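Local coordinates for uncharacterized protein (Novosphingobium aromaticivorans, PDB 3M7A) that is of unknown function but belongs to the DUF192 (COG1430) family and is probably exported from the cytoplasm, at residues A[63-68]-A[119-124]; A[21-26]-A[38-43]. All blocks are in the same frame, centred on the assembly; numbering follows the deposited sequence. Where two conformers were deposited one is given.

Contact 1 of 2, residues A[63-68]-A[119-124]; sequences MIFLRN and VLEING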
HETATM    1  N   MSE A  63      -1.488  -1.653   3.771  1.00  4.50           N
HETATM    2  CA  MSE A  63      -0.171  -2.034   4.270  1.00  4.29           C
HETATM    3  C   MSE A  63       0.850  -1.255   3.443  1.00  4.17           C
HETATM    4  O   MSE A  63       0.770  -1.247   2.211  1.00  4.91           O
HETATM    5  CB  MSE A  63       0.100  -3.527   4.173  1.00  4.72           C
HETATM    6  CG  MSE A  63       1.462  -3.949   4.731  1.00  5.27           C
HETATM    7 SE   MSE A  63       1.739  -5.828   4.886  0.75  6.96          SE
HETATM    8  CE  MSE A  63       0.793  -6.112   6.566  1.00  6.89           C
ATOM      9  N   ILE A  64       1.789  -0.611   4.126  1.00  4.21           N
ATOM     10  CA  ILE A  64       2.860   0.148   3.498  0.50  5.20           C
ATOM     11  C   ILE A  64       4.176  -0.617   3.724  1.00  4.92           C
ATOM     12  O   ILE A  64       4.498  -1.007   4.849  1.00  6.09           O
ATOM     13  CB  ILE A  64       2.900   1.625   4.025  0.50  5.31           C
ATOM     14  CG1 ILE A  64       3.957   2.472   3.292  0.50  8.06           C
ATOM     15  CG2 ILE A  64       3.128   1.705   5.518  0.50  6.57           C
ATOM     16  CD1 ILE A  64       3.553   2.915   1.925  0.50  9.83           C
ATOM     17  N   PHE A  65       4.907  -0.823   2.640  1.00  4.37           N
ATOM     18  CA  PHE A  65       6.149  -1.556   2.589  1.00  4.16           C
ATOM     19  C   PHE A  65       7.240  -0.524   2.329  1.00  4.96           C
ATOM     20  O   PHE A  65       7.228   0.119   1.287  1.00  6.27           O
ATOM     21  CB  PHE A  65       6.128  -2.569   1.446  1.00  5.26           C
ATOM     22  CG  PHE A  65       5.032  -3.634   1.520  1.00  4.70           C
ATOM     23  CD1 PHE A  65       3.707  -3.307   1.352  1.00  5.60           C
ATOM     24  CD2 PHE A  65       5.362  -4.973   1.672  1.00  5.25           C
ATOM     25  CE1 PHE A  65       2.743  -4.291   1.394  1.00  5.81           C
ATOM     26  CE2 PHE A  65       4.392  -5.956   1.705  1.00  6.71           C
ATOM     27  CZ  PHE A  65       3.079  -5.619   1.557  1.00  5.61           C
ATOM     28  N   LEU A  66       8.150  -0.309   3.281  1.00  5.40           N
ATOM     29  CA  LEU A  66       9.164   0.750   3.190  1.00  6.42           C
ATOM     30  C   LEU A  66      10.498   0.088   2.936  1.00  6.68           C
ATOM     31  O   LEU A  66      10.917  -0.807   3.682  1.00  7.97           O
ATOM     32  CB  LEU A  66       9.222   1.608   4.447  1.00  7.08           C
ATOM     33  CG  LEU A  66       7.997   2.455   4.723  1.00  8.51           C
ATOM     34  CD1 LEU A  66       8.263   3.319   5.983  1.00 10.21           C
ATOM     35  CD2 LEU A  66       7.570   3.300   3.493  1.00  8.60           C
ATOM     36  N   ARG A  67      11.151   0.519   1.868  1.00  7.50           N
ATOM     37  CA  ARG A  67      12.284  -0.212   1.340  1.00  8.14           C
ATOM     38  C   ARG A  67      13.554   0.579   1.336  1.00  8.50           C
ATOM     39  O   ARG A  67      13.617   1.683   0.849  1.00  9.61           O
ATOM     40  CB  ARG A  67      11.999  -0.660  -0.079  1.00  8.07           C
ATOM     41  CG  ARG A  67      10.776  -1.541  -0.135  1.00  8.13           C
ATOM     42  CD  ARG A  67      10.329  -1.814  -1.533  1.00  9.45           C
ATOM     43  NE  ARG A  67      11.313  -2.479  -2.377  1.00  9.98           N
ATOM     44  CZ  ARG A  67      11.586  -3.774  -2.336  1.00 10.07           C
ATOM     45  NH1 ARG A  67      10.990  -4.584  -1.470  1.00 11.77           N
ATOM     46  NH2 ARG A  67      12.459  -4.296  -3.173  1.00 14.25           N
ATOM     47  N   ASN A  68      14.588  -0.035   1.884  1.00  9.60           N
ATOM     48  CA  ASN A  68      15.923   0.546   1.887  1.00  9.87           C
ATOM     49  C   ASN A  68      16.933  -0.600   1.933  1.00  9.74           C
ATOM     50  O   ASN A  68      16.976  -1.325   2.924  1.00 11.06           O
ATOM     51  CB  ASN A  68      16.153   1.506   3.054  1.00 10.15           C
ATOM     52  CG  ASN A  68      17.456   2.275   2.919  1.00 13.25           C
ATOM     53  OD1 ASN A  68      18.281   1.977   2.042  1.00 15.88           O
ATOM     54  ND2 ASN A  68      17.665   3.255   3.783  1.00 14.50           N
ATOM     55  N   VAL A 119       5.754   0.564  -1.249  1.00  4.71           N
ATOM     56  CA  VAL A 119       4.598  -0.036  -1.860  1.00  4.99           C
ATOM     57  C   VAL A 119       3.430   0.125  -0.904  1.00  4.37           C
ATOM     58  O   VAL A 119       3.581  -0.080   0.287  1.00  4.98           O
ATOM     59  CB  VAL A 119       4.820  -1.537  -2.154  1.00  5.12           C
ATOM     60  CG1 VAL A 119       3.606  -2.143  -2.854  1.00  7.86           C
ATOM     61  CG2 VAL A 119       6.090  -1.731  -3.022  1.00  6.18           C
ATOM     62  N   LEU A 120       2.270   0.505  -1.443  1.00  4.33           N
ATOM     63  CA  LEU A 120       1.054   0.624  -0.663  1.00  4.34           C
ATOM     64  C   LEU A 120       0.054  -0.372  -1.238  1.00  3.87           C
ATOM     65  O   LEU A 120      -0.272  -0.328  -2.438  1.00  4.95           O
ATOM     66  CB  LEU A 120       0.506   2.045  -0.735  1.00  4.50           C
ATOM     67  CG  LEU A 120      -0.836   2.229  -0.045  1.00  5.70           C
ATOM     68  CD1 LEU A 120      -0.736   2.049   1.490  1.00  7.39           C
ATOM     69  CD2 LEU A 120      -1.404   3.622  -0.353  1.00  7.88           C
ATOM     70  N   GLU A 121      -0.414  -1.281  -0.392  1.00  4.16           N
ATOM     71  CA  GLU A 121      -1.488  -2.208  -0.765  1.00  4.42           C
ATOM     72  C   GLU A 121      -2.811  -1.797  -0.122  1.00  3.61           C
ATOM     73  O   GLU A 121      -2.860  -1.527   1.068  1.00  4.45           O
ATOM     74  CB  GLU A 121      -1.156  -3.648  -0.329  1.00  5.11           C
ATOM     75  CG  GLU A 121       0.013  -4.237  -1.092  1.00  4.95           C
ATOM     76  CD  GLU A 121       0.406  -5.638  -0.702  1.00  6.16           C
ATOM     77  OE1 GLU A 121      -0.087  -6.177   0.289  1.00  6.83           O
ATOM     78  OE2 GLU A 121       1.267  -6.190  -1.416  1.00  8.15           O
ATOM     79  N   ILE A 122      -3.841  -1.729  -0.953  1.00  4.25           N
ATOM     80  CA  ILE A 122      -5.197  -1.401  -0.542  1.00  4.66           C
ATOM     81  C   ILE A 122      -6.146  -2.393  -1.225  1.00  5.14           C
ATOM     82  O   ILE A 122      -5.751  -3.189  -2.066  1.00  4.86           O
ATOM     83  CB  ILE A 122      -5.557   0.054  -0.904  1.00  5.20           C
ATOM     84  CG1 ILE A 122      -5.589   0.295  -2.420  1.00  5.56           C
ATOM     85  CG2 ILE A 122      -4.595   1.014  -0.185  1.00  6.23           C
ATOM     86  CD1 ILE A 122      -6.008   1.727  -2.792  1.00  7.01           C
ATOM     87  N   ASN A 123      -7.413  -2.350  -0.859  1.00  5.31           N
ATOM     88  CA  ASN A 123      -8.369  -3.289  -1.410  1.00  5.01           C
ATOM     89  C   ASN A 123      -8.439  -3.249  -2.936  1.00  5.07           C
ATOM     90  O   ASN A 123      -8.358  -2.186  -3.567  1.00  5.80           O
ATOM     91  CB  ASN A 123      -9.764  -2.995  -0.849  1.00  5.61           C
ATOM     92  CG  ASN A 123     -10.007  -3.592   0.495  1.00  6.20           C
ATOM     93  OD1 ASN A 123      -9.665  -4.740   0.735  1.00  8.05           O
ATOM     94  ND2 ASN A 123     -10.664  -2.831   1.366  1.00 10.50           N
ATOM     95  N   GLY A 124      -8.640  -4.415  -3.511  1.00  4.88           N
ATOM     96  CA  GLY A 124      -8.722  -4.547  -4.935  1.00  5.32           C
ATOM     97  C   GLY A 124      -9.772  -3.641  -5.520  1.00  4.76           C
ATOM     98  O   GLY A 124     -10.910  -3.604  -5.034  1.00  5.61           O
TER
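Phe65 and Glu121 meet across two neighbouring antiparallel strands, 63-66 and 119-123, near the centre of the chain. The pairs Met63 with Glu121 and Phe65 with Val119 are hydrogen-bonded, and Ile64 with Leu120 between them is non-hydrogen-bonded. Glu121 N reaches Met63 O at 2.9 Å in a nearly straight bond, and Phe65 N reaches Val119 O at 2.8 Å. CG of Phe65 is anti to its own carbonyl carbon (chi1 -60°). The ring sits on one face of the sheet between the two strands, with Val119 O at its edge near CD1. Its far end, CE1 and CZ, meets the carboxylate of Glu121, with CE1 to CD at 3.4 Å. The carboxylate plane is turned 57° from the ring plane. Glu121 CG, also anti to its carbonyl carbon, lies 3.7 Å from Phe65 CE1, and the chain runs extended beyond it. CB of Phe65 and CB of Val119 touch at 4.0 Å. Phe75 adds an edge-to-face ring contact to Phe65. On the other face, CD1 of Ile64 packs on CB of Leu120 at 4.1 Å. An alanine in place of Phe65 would probably open a gap where the ring was, leaving the Glu121 carboxylate without that ring and Phe75 without its edge-to-face partner. Backbone bonds set the strand pairing, while the ring touches the buried Glu121 carboxylate but offers it no hydrogen bond.

Contact 2 of 2, residues A[21-26]-A[38-43]; sequences QIVPVT and SELART
Gln21 and Leu40 meet at the open end of a beta hairpin made by strands 21-29 and 32-41. The two strands are antiparallel partners, but these short segments are strongly twisted, with 117° between their directions. Gln21 O accepts a bond from Leu40 N at 2.8 Å, nearly along the C=O axis. The extended Gln21 side chain lies beside that of Leu40 and points the same way, with NE2 3.8 Å from CD1. A water bridges the same two residues, accepting from Gln21 N and donating to Leu40 O. Ile22 forms a non-hydrogen-bonded pair with Glu39. Its CG2, anti to the backbone N, comes close to the backbone of Ser38. The carboxylate of Glu39 has its partners in Ser18 and Arg54. Val23 and Ser38 are a hydrogen-bonded pair, joined by two bonds of 2.9 Å, Val23 N to Ser38 O and Ser38 N to Val23 O. Each donor is tilted by about 30° from the plane of the carbonyl it meets. CG1 of Val23 also touches CD1 of Leu40. Farther along, Val25 turns toward Ser38, and its CG2 lies 3.5 Å from Ser38 OG.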
ATOM      1  N   GLN A  21       3.457  -1.725  13.456  1.00  5.89           N
ATOM      2  CA  GLN A  21       3.045  -0.357  13.655  1.00  5.42           C
ATOM      3  C   GLN A  21       2.020  -0.002  12.581  1.00  5.21           C
ATOM      4  O   GLN A  21       2.168  -0.398  11.422  1.00  6.65           O
ATOM      5  CB  GLN A  21       4.252   0.577  13.537  1.00  7.31           C
ATOM      6  CG  GLN A  21       3.947   1.968  14.003  1.00 10.36           C
ATOM      7  CD  GLN A  21       5.077   2.979  13.832  1.00 11.21           C
ATOM      8  OE1 GLN A  21       4.940   4.125  14.278  1.00 16.84           O
ATOM      9  NE2 GLN A  21       6.175   2.591  13.176  1.00 13.25           N
ATOM     10  N   ILE A  22       1.006   0.775  12.932  1.00  4.81           N
ATOM     11  CA  ILE A  22       0.060   1.349  11.982  1.00  4.80           C
ATOM     12  C   ILE A  22       0.327   2.840  11.907  1.00  5.90           C
ATOM     13  O   ILE A  22       0.351   3.529  12.931  1.00  7.15           O
ATOM     14  CB  ILE A  22      -1.408   1.115  12.435  1.00  5.85           C
ATOM     15  CG1 ILE A  22      -1.731  -0.380  12.524  1.00  6.69           C
ATOM     16  CG2 ILE A  22      -2.398   1.852  11.538  1.00  6.70           C
ATOM     17  CD1 ILE A  22      -3.014  -0.680  13.285  1.00  9.06           C
ATOM     18  N   VAL A  23       0.538   3.331  10.687  1.00  5.61           N
ATOM     19  CA  VAL A  23       0.848   4.722  10.451  1.00  5.96           C
ATOM     20  C   VAL A  23      -0.074   5.278   9.386  1.00  5.78           C
ATOM     21  O   VAL A  23      -0.493   4.575   8.466  1.00  5.68           O
ATOM     22  CB  VAL A  23       2.340   4.900  10.041  1.00  5.85           C
ATOM     23  CG1 VAL A  23       3.294   4.377  11.152  1.00  9.30           C
ATOM     24  CG2 VAL A  23       2.620   4.227   8.682  1.00  6.97           C
ATOM     25  N   PRO A  24      -0.370   6.575   9.458  1.00  6.48           N
ATOM     26  CA  PRO A  24      -1.182   7.187   8.397  1.00  6.78           C
ATOM     27  C   PRO A  24      -0.367   7.383   7.115  1.00  5.72           C
ATOM     28  O   PRO A  24       0.772   7.857   7.163  1.00  7.54           O
ATOM     29  CB  PRO A  24      -1.579   8.531   8.994  1.00  8.19           C
ATOM     30  CG  PRO A  24      -0.494   8.827   9.968  1.00  8.62           C
ATOM     31  CD  PRO A  24      -0.115   7.509  10.556  1.00  6.32           C
ATOM     32  N   VAL A  25      -0.953   7.003   5.975  1.00  5.33           N
ATOM     33  CA  VAL A  25      -0.327   7.179   4.652  1.00  5.11           C
ATOM     34  C   VAL A  25      -1.322   7.957   3.813  1.00  6.04           C
ATOM     35  O   VAL A  25      -2.500   7.625   3.807  1.00  6.69           O
ATOM     36  CB  VAL A  25      -0.010   5.821   3.984  1.00  5.38           C
ATOM     37  CG1 VAL A  25       0.549   6.033   2.578  1.00  6.27           C
ATOM     38  CG2 VAL A  25       0.917   4.995   4.857  1.00  7.31           C
ATOM     39  N   THR A  26      -0.836   8.976   3.104  1.00  5.07           N
ATOM     40  CA  THR A  26      -1.689   9.782   2.237  1.00  5.20           C
ATOM     41  C   THR A  26      -1.260   9.627   0.804  1.00  4.89           C
ATOM     42  O   THR A  26      -0.089   9.399   0.509  1.00  6.79           O
ATOM     43  CB  THR A  26      -1.680  11.283   2.651  1.00  6.64           C
ATOM     44  OG1 THR A  26      -0.359  11.815   2.538  1.00  7.35           O
ATOM     45  CG2 THR A  26      -2.216  11.441   4.085  1.00  8.52           C
ATOM     46  N   SER A  38      -2.154   2.342   7.761  1.00  5.14           N
ATOM     47  CA  SER A  38      -1.395   1.278   7.128  1.00  5.43           C
ATOM     48  C   SER A  38      -0.422   0.592   8.070  1.00  4.80           C
ATOM     49  O   SER A  38       0.391   1.232   8.703  1.00  5.20           O
ATOM     50  CB  SER A  38      -0.634   1.874   5.939  1.00  5.13           C
ATOM     51  OG  SER A  38      -1.519   2.466   5.021  1.00  7.34           O
ATOM     52  N   GLU A  39      -0.492  -0.727   8.117  1.00  5.02           N
ATOM     53  CA  GLU A  39       0.555  -1.513   8.770  1.00  4.63           C
ATOM     54  C   GLU A  39       1.877  -1.275   8.050  1.00  4.25           C
ATOM     55  O   GLU A  39       1.903  -1.308   6.809  1.00  5.36           O
ATOM     56  CB  GLU A  39       0.206  -2.988   8.680  1.00  4.32           C
ATOM     57  CG  GLU A  39      -0.888  -3.413   9.660  1.00  5.45           C
ATOM     58  CD  GLU A  39      -1.366  -4.807   9.322  1.00  5.11           C
ATOM     59  OE1 GLU A  39      -0.738  -5.763   9.823  1.00  6.51           O
ATOM     60  OE2 GLU A  39      -2.303  -4.965   8.487  1.00  6.96           O
ATOM     61  N   LEU A  40       2.968  -1.145   8.802  1.00  4.83           N
ATOM     62  CA  LEU A  40       4.272  -0.840   8.242  0.50  5.20           C
ATOM     63  C   LEU A  40       5.119  -2.106   8.225  1.00  5.58           C
ATOM     64  O   LEU A  40       5.500  -2.632   9.281  1.00  5.60           O
ATOM     65  CB  LEU A  40       4.932   0.262   9.081  0.50  5.60           C
ATOM     66  CG  LEU A  40       6.162   0.963   8.510  0.50  6.10           C
ATOM     67  CD1 LEU A  40       6.567   2.113   9.444  0.50  7.32           C
ATOM     68  CD2 LEU A  40       7.318  -0.008   8.311  0.50  6.11           C
ATOM     69  N   ALA A  41       5.387  -2.586   7.023  1.00  5.28           N
ATOM     70  CA  ALA A  41       6.264  -3.739   6.824  1.00  5.16           C
ATOM     71  C   ALA A  41       7.606  -3.205   6.369  1.00  5.99           C
ATOM     72  O   ALA A  41       7.703  -2.538   5.336  1.00  6.33           O
ATOM     73  CB  ALA A  41       5.680  -4.657   5.754  1.00  6.10           C
ATOM     74  N   ARG A  42       8.640  -3.500   7.148  1.00  5.96           N
ATOM     75  CA  ARG A  42       9.972  -2.982   6.848  1.00  7.29           C
ATOM     76  C   ARG A  42      11.018  -4.037   6.519  1.00  6.14           C
ATOM     77  O   ARG A  42      11.748  -3.909   5.539  1.00  7.02           O
ATOM     78  CB  ARG A  42      10.501  -2.141   7.992  1.00  9.39           C
ATOM     79  CG  ARG A  42      11.542  -1.220   7.507  1.00 16.02           C
ATOM     80  CD  ARG A  42      12.050  -0.303   8.502  1.00 17.75           C
ATOM     81  NE  ARG A  42      11.199   0.813   8.930  1.00 14.08           N
ATOM     82  CZ  ARG A  42      11.146   2.038   8.391  1.00 11.95           C
ATOM     83  NH1 ARG A  42      11.767   2.340   7.255  1.00 12.45           N
ATOM     84  NH2 ARG A  42      10.470   2.973   9.021  1.00 15.57           N
ATOM     85  N   THR A  43      11.145  -5.078   7.332  1.00  6.24           N
ATOM     86  CA  THR A  43      12.180  -6.062   7.069  1.00  5.67           C
ATOM     87  C   THR A  43      11.849  -6.831   5.793  1.00  5.71           C
ATOM     88  O   THR A  43      10.675  -6.904   5.393  1.00  6.36           O
ATOM     89  CB  THR A  43      12.390  -7.044   8.216  1.00  6.24           C
ATOM     90  OG1 THR A  43      11.234  -7.904   8.290  1.00  5.86           O
ATOM     91  CG2 THR A  43      12.643  -6.355   9.563  1.00  8.52           C
TER
HETATM   92  O   HOH W   1       5.966  -2.201  11.922  1.00  6.71           O

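Contacts 1 and 2 belong to one mixed sheet, and their centres lie about 8 Å apart. Strand 32-41 pairs with 21-29 in contact 2 and runs parallel to strand 61-66, which carries one side of contact 1. Two probable hydrogen bonds of this join lie between the contacts: Ile64 N to Glu39 O and Ile64 O to Ala41 N, both 2.8 Å. Side chains meet too, with Leu120 CD1 3.6 Å from Ser38 OG. Contact 1 is buried near the centre of the chain, whereas contact 2 is partly open. A bound 1,2-ethanediol, probably from the crystallisation liquor, lies about 5 Å from the Leu40 side chain of contact 2.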